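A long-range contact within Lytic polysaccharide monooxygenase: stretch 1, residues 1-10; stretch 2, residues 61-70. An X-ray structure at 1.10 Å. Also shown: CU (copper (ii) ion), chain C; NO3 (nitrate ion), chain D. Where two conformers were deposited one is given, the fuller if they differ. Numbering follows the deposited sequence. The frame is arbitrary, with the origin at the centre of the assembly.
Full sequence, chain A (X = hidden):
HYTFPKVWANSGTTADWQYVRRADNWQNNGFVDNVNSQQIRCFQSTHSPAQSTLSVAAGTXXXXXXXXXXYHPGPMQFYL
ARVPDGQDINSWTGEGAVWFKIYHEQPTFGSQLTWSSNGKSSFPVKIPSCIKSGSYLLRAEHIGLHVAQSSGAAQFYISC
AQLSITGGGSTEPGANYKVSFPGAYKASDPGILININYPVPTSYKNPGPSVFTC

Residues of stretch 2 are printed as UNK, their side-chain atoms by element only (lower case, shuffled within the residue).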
# COMPACT_ATOMS: atom_id res chain seq x y z
N HIS A 1 6.51 11.41 8.60
CA HIS A 1 5.17 11.57 9.14
C HIS A 1 4.20 12.12 8.11
O HIS A 1 4.22 13.29 7.75
CB HIS A 1 5.21 12.47 10.36
CG HIS A 1 5.73 11.77 11.55
ND1 HIS A 1 6.87 10.99 11.50
CD2 HIS A 1 5.25 11.67 12.81
CE1 HIS A 1 7.08 10.47 12.70
NE2 HIS A 1 6.12 10.87 13.51
N TYR A 2 3.34 11.24 7.61
CA TYR A 2 2.31 11.58 6.63
C TYR A 2 1.24 10.50 6.67
O TYR A 2 1.50 9.35 7.04
CB TYR A 2 2.88 11.74 5.19
CG TYR A 2 4.13 10.94 4.95
CD1 TYR A 2 5.38 11.48 5.22
CD2 TYR A 2 4.06 9.62 4.51
CE1 TYR A 2 6.53 10.73 5.05
CE2 TYR A 2 5.22 8.87 4.33
CZ TYR A 2 6.45 9.44 4.61
OH TYR A 2 7.60 8.70 4.45
N THR A 3 0.03 10.91 6.32
CA THR A 3 -1.07 9.99 6.09
C THR A 3 -1.25 9.79 4.59
O THR A 3 -0.68 10.50 3.77
CB THR A 3 -2.36 10.56 6.66
OG1 THR A 3 -2.65 11.76 5.96
CG2 THR A 3 -2.26 10.84 8.17
N PHE A 4 -2.08 8.81 4.25
CA PHE A 4 -2.56 8.58 2.89
C PHE A 4 -4.09 8.65 2.91
O PHE A 4 -4.77 7.62 2.97
CB PHE A 4 -2.03 7.26 2.34
CG PHE A 4 -0.56 7.29 2.05
CD1 PHE A 4 -0.09 7.84 0.88
CD2 PHE A 4 0.36 6.79 2.96
CE1 PHE A 4 1.25 7.91 0.61
CE2 PHE A 4 1.73 6.87 2.68
CZ PHE A 4 2.16 7.42 1.51
N PRO A 5 -4.65 9.87 2.92
CA PRO A 5 -6.06 10.01 3.30
C PRO A 5 -7.07 10.02 2.14
O PRO A 5 -8.27 10.04 2.40
CB PRO A 5 -6.07 11.35 4.01
CG PRO A 5 -5.05 12.16 3.23
CD PRO A 5 -3.96 11.17 2.89
N LYS A 6 -6.60 10.03 0.90
CA LYS A 6 -7.45 10.26 -0.26
C LYS A 6 -7.08 9.37 -1.41
O LYS A 6 -5.92 9.09 -1.63
CB LYS A 6 -7.25 11.68 -0.80
CG LYS A 6 -7.73 12.80 0.06
CD LYS A 6 -7.65 14.08 -0.77
CE LYS A 6 -7.78 15.37 0.04
NZ LYS A 6 -9.16 15.73 0.49
N VAL A 7 -8.10 8.98 -2.17
CA VAL A 7 -7.90 8.42 -3.49
C VAL A 7 -8.91 9.06 -4.43
O VAL A 7 -10.01 9.43 -4.01
CB VAL A 7 -8.01 6.88 -3.47
CG1 VAL A 7 -9.40 6.44 -3.09
CG2 VAL A 7 -7.61 6.30 -4.81
N TRP A 8 -8.54 9.20 -5.69
CA TRP A 8 -9.48 9.74 -6.65
C TRP A 8 -9.16 9.27 -8.04
O TRP A 8 -8.09 8.73 -8.30
CB TRP A 8 -9.55 11.28 -6.56
CG TRP A 8 -8.32 12.06 -6.96
CD1 TRP A 8 -8.07 12.57 -8.19
CD2 TRP A 8 -7.23 12.45 -6.13
NE1 TRP A 8 -6.88 13.26 -8.18
CE2 TRP A 8 -6.34 13.20 -6.92
CE3 TRP A 8 -6.91 12.25 -4.79
CZ2 TRP A 8 -5.15 13.74 -6.42
CZ3 TRP A 8 -5.74 12.79 -4.28
CH2 TRP A 8 -4.88 13.52 -5.10
N ALA A 9 -10.14 9.45 -8.91
CA ALA A 9 -10.03 9.07 -10.31
C ALA A 9 -10.19 10.31 -11.19
O ALA A 9 -9.33 11.19 -11.17
CB ALA A 9 -11.08 8.02 -10.64
N ASN A 10 -11.29 10.40 -11.93
CA ASN A 10 -11.44 11.42 -12.97
C ASN A 10 -12.49 12.49 -12.71
O ASN A 10 -12.88 13.21 -13.63
CB ASN A 10 -11.76 10.73 -14.30
CG ASN A 10 -10.72 9.70 -14.68
OD1 ASN A 10 -9.52 9.98 -14.68
ND2 ASN A 10 -11.17 8.49 -14.98
N UNK A 61 -5.69 4.34 -14.43
CA UNK A 61 -4.80 4.84 -13.40
C UNK A 61 -5.55 5.82 -12.53
O UNK A 61 -6.11 6.79 -13.02
c UNK A 61 -3.62 5.60 -14.02
o UNK A 61 -2.85 4.69 -14.81
c UNK A 61 -2.73 6.21 -12.95
N UNK A 62 -5.52 5.57 -11.23
CA UNK A 62 -6.13 6.47 -10.27
C UNK A 62 -5.02 7.11 -9.45
O UNK A 62 -3.84 6.89 -9.71
c UNK A 62 -6.48 4.63 -8.58
c UNK A 62 -7.42 3.90 -7.64
c UNK A 62 -7.14 5.75 -9.39
c UNK A 62 -8.25 5.17 -10.26
N UNK A 63 -5.39 7.92 -8.48
CA UNK A 63 -4.38 8.67 -7.75
C UNK A 63 -4.59 8.46 -6.25
O UNK A 63 -5.71 8.61 -5.77
c UNK A 63 -3.40 10.96 -7.36
c UNK A 63 -4.46 10.18 -8.10
o UNK A 63 -4.27 10.36 -9.51
N UNK A 64 -3.52 8.10 -5.55
CA UNK A 64 -3.54 7.97 -4.09
C UNK A 64 -2.77 9.16 -3.52
O UNK A 64 -1.62 9.37 -3.87
c UNK A 64 -4.14 4.68 -2.63
c UNK A 64 -3.63 5.96 -2.50
c UNK A 64 -2.91 6.64 -3.64
o UNK A 64 -5.58 4.04 0.66
c UNK A 64 -4.45 5.97 -0.22
c UNK A 64 -4.94 4.69 -0.37
c UNK A 64 -4.80 4.05 -1.58
c UNK A 64 -3.79 6.60 -1.27
N UNK A 65 -3.43 9.92 -2.66
CA UNK A 65 -2.85 11.12 -2.09
C UNK A 65 -2.20 10.89 -0.74
O UNK A 65 -2.65 10.05 0.04
N UNK A 66 -1.14 11.66 -0.49
CA UNK A 66 -0.45 11.73 0.81
C UNK A 66 -0.71 13.10 1.44
O UNK A 66 -1.02 14.07 0.74
c UNK A 66 1.05 11.56 0.62
N UNK A 67 -0.57 13.18 2.75
CA UNK A 67 -0.60 14.48 3.41
C UNK A 67 0.33 14.48 4.62
O UNK A 67 0.11 13.66 5.54
c UNK A 67 -2.02 14.81 3.83
N UNK A 68 1.35 15.33 4.69
CA UNK A 68 1.84 16.21 3.63
C UNK A 68 2.65 15.33 2.67
O UNK A 68 2.41 14.12 2.62
c UNK A 68 3.34 16.31 5.47
c UNK A 68 2.74 17.20 4.43
c UNK A 68 2.19 15.41 5.91
N UNK A 69 3.51 15.90 1.84
CA UNK A 69 4.24 15.12 0.87
C UNK A 69 5.17 14.12 1.55
O UNK A 69 5.67 14.39 2.62
o UNK A 69 4.23 16.99 -0.66
c UNK A 69 5.09 16.04 -0.01
N UNK A 70 5.36 12.98 0.91
CA UNK A 70 6.29 11.96 1.39
C UNK A 70 7.70 12.54 1.43
O UNK A 70 8.16 13.14 0.45
c UNK A 70 6.26 10.74 0.46
c UNK A 70 7.37 9.75 0.81
c UNK A 70 4.90 10.07 0.51
CU CU C . 8.02 10.73 9.89
N NO3 D . 4.95 7.73 15.77
O1 NO3 D . 4.92 7.77 17.12
O2 NO3 D . 4.71 6.63 15.03
O3 NO3 D . 5.21 8.88 15.13
O HOH W 1 -8.70 7.86 -12.93
O HOH W 2 9.36 9.81 11.14
O HOH W 3 9.11 12.89 10.54

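Position 61 has three side-chain atoms, a carbon carrying one oxygen and one carbon. Their nearest approach to stretch 1 is 7.4 Å, from CB of position 61 to Asn10 OD1, but the backbone O accepts a bond from water 1 (2.8 Å), which also donates to Asn10 OD1 (2.9 Å). This is Thr61.

Position 62 has four carbons, forked at the first, with one arm two carbons long. The tip of that arm lies against Val7 CG2 and the short arm against Ala9 CB. This is Ile62: CD1 to Val7 CG2 is 3.7 Å and CG2 to Ala9 CB is 4.0 Å.

Position 63 again shows one carbon bearing an oxygen and a carbon. The terminal carbon sits over the six-membered ring of Trp8, 3.8 Å from its centroid and 25° off the normal, a CH-pi contact. Only threonine combines that methyl with the hydroxyl, so this is Thr63.

Position 64 carries one carbon, then a six-carbon ring bearing an oxygen. A ring carbon packs on Phe4 CB, and Phe4 O meets the ring at its edge. This is Tyr64, with CE1 3.8 Å from Phe4 CB. The hydroxyl is hydrogen-bonded elsewhere in the structure.

Position 65 has no side-chain atoms and is Gly65. An ideal CB here would fall 3.0 Å from Trp8 CZ3, a tight approach; as deposited, Gly65 CA is 4.0 Å from that atom.

Position 66 has a single carbon, CB, 3.7 Å from Phe4 CE1: Ala66.

Position 67 also has one carbon, its CB 4.1 Å from Pro5 CG: Ala67.

Position 68 has three carbons closing a ring onto the backbone N, after a cis peptide bond. The ring carbon bonded to N packs on Tyr2 CB. This is Pro68, with CD 3.8 Å from Tyr2 CB.

Position 69 has one carbon and one oxygen; its CA-to-CB bond points away from stretch 1, and CB of position 69 comes no nearer than 6.9 Å, to Tyr2 CD1. This is Ser69.

Position 70 has three carbons forked at the first. Its CA lies over the Tyr2 ring, 4.0 Å from the centroid and 14° off the normal, while one arm reaches Phe4 CZ. This is Val70, with CG2 3.9 Å from Phe4 CZ.

The strands run antiparallel at 158°. Paired backbone bonds hold both ends: Thr3 N to Ala67 O and Ala67 N to Thr3 O, each 2.9 Å; Trp8 N to Thr63 O, 2.9 Å, and Thr63 N to Trp8 O, 2.8 Å. Between them, Gly65 N donates to Lys6 O at 2.8 Å. Val7 and Tyr64 share one face of the sheet; Trp8 and Thr63 point to the other. Beyond the pairing, Tyr2 and Phe4 extend the contact to Val70, and the whole buries 826 Å².

Stretch 2 (61-70) TITYGAAPSV
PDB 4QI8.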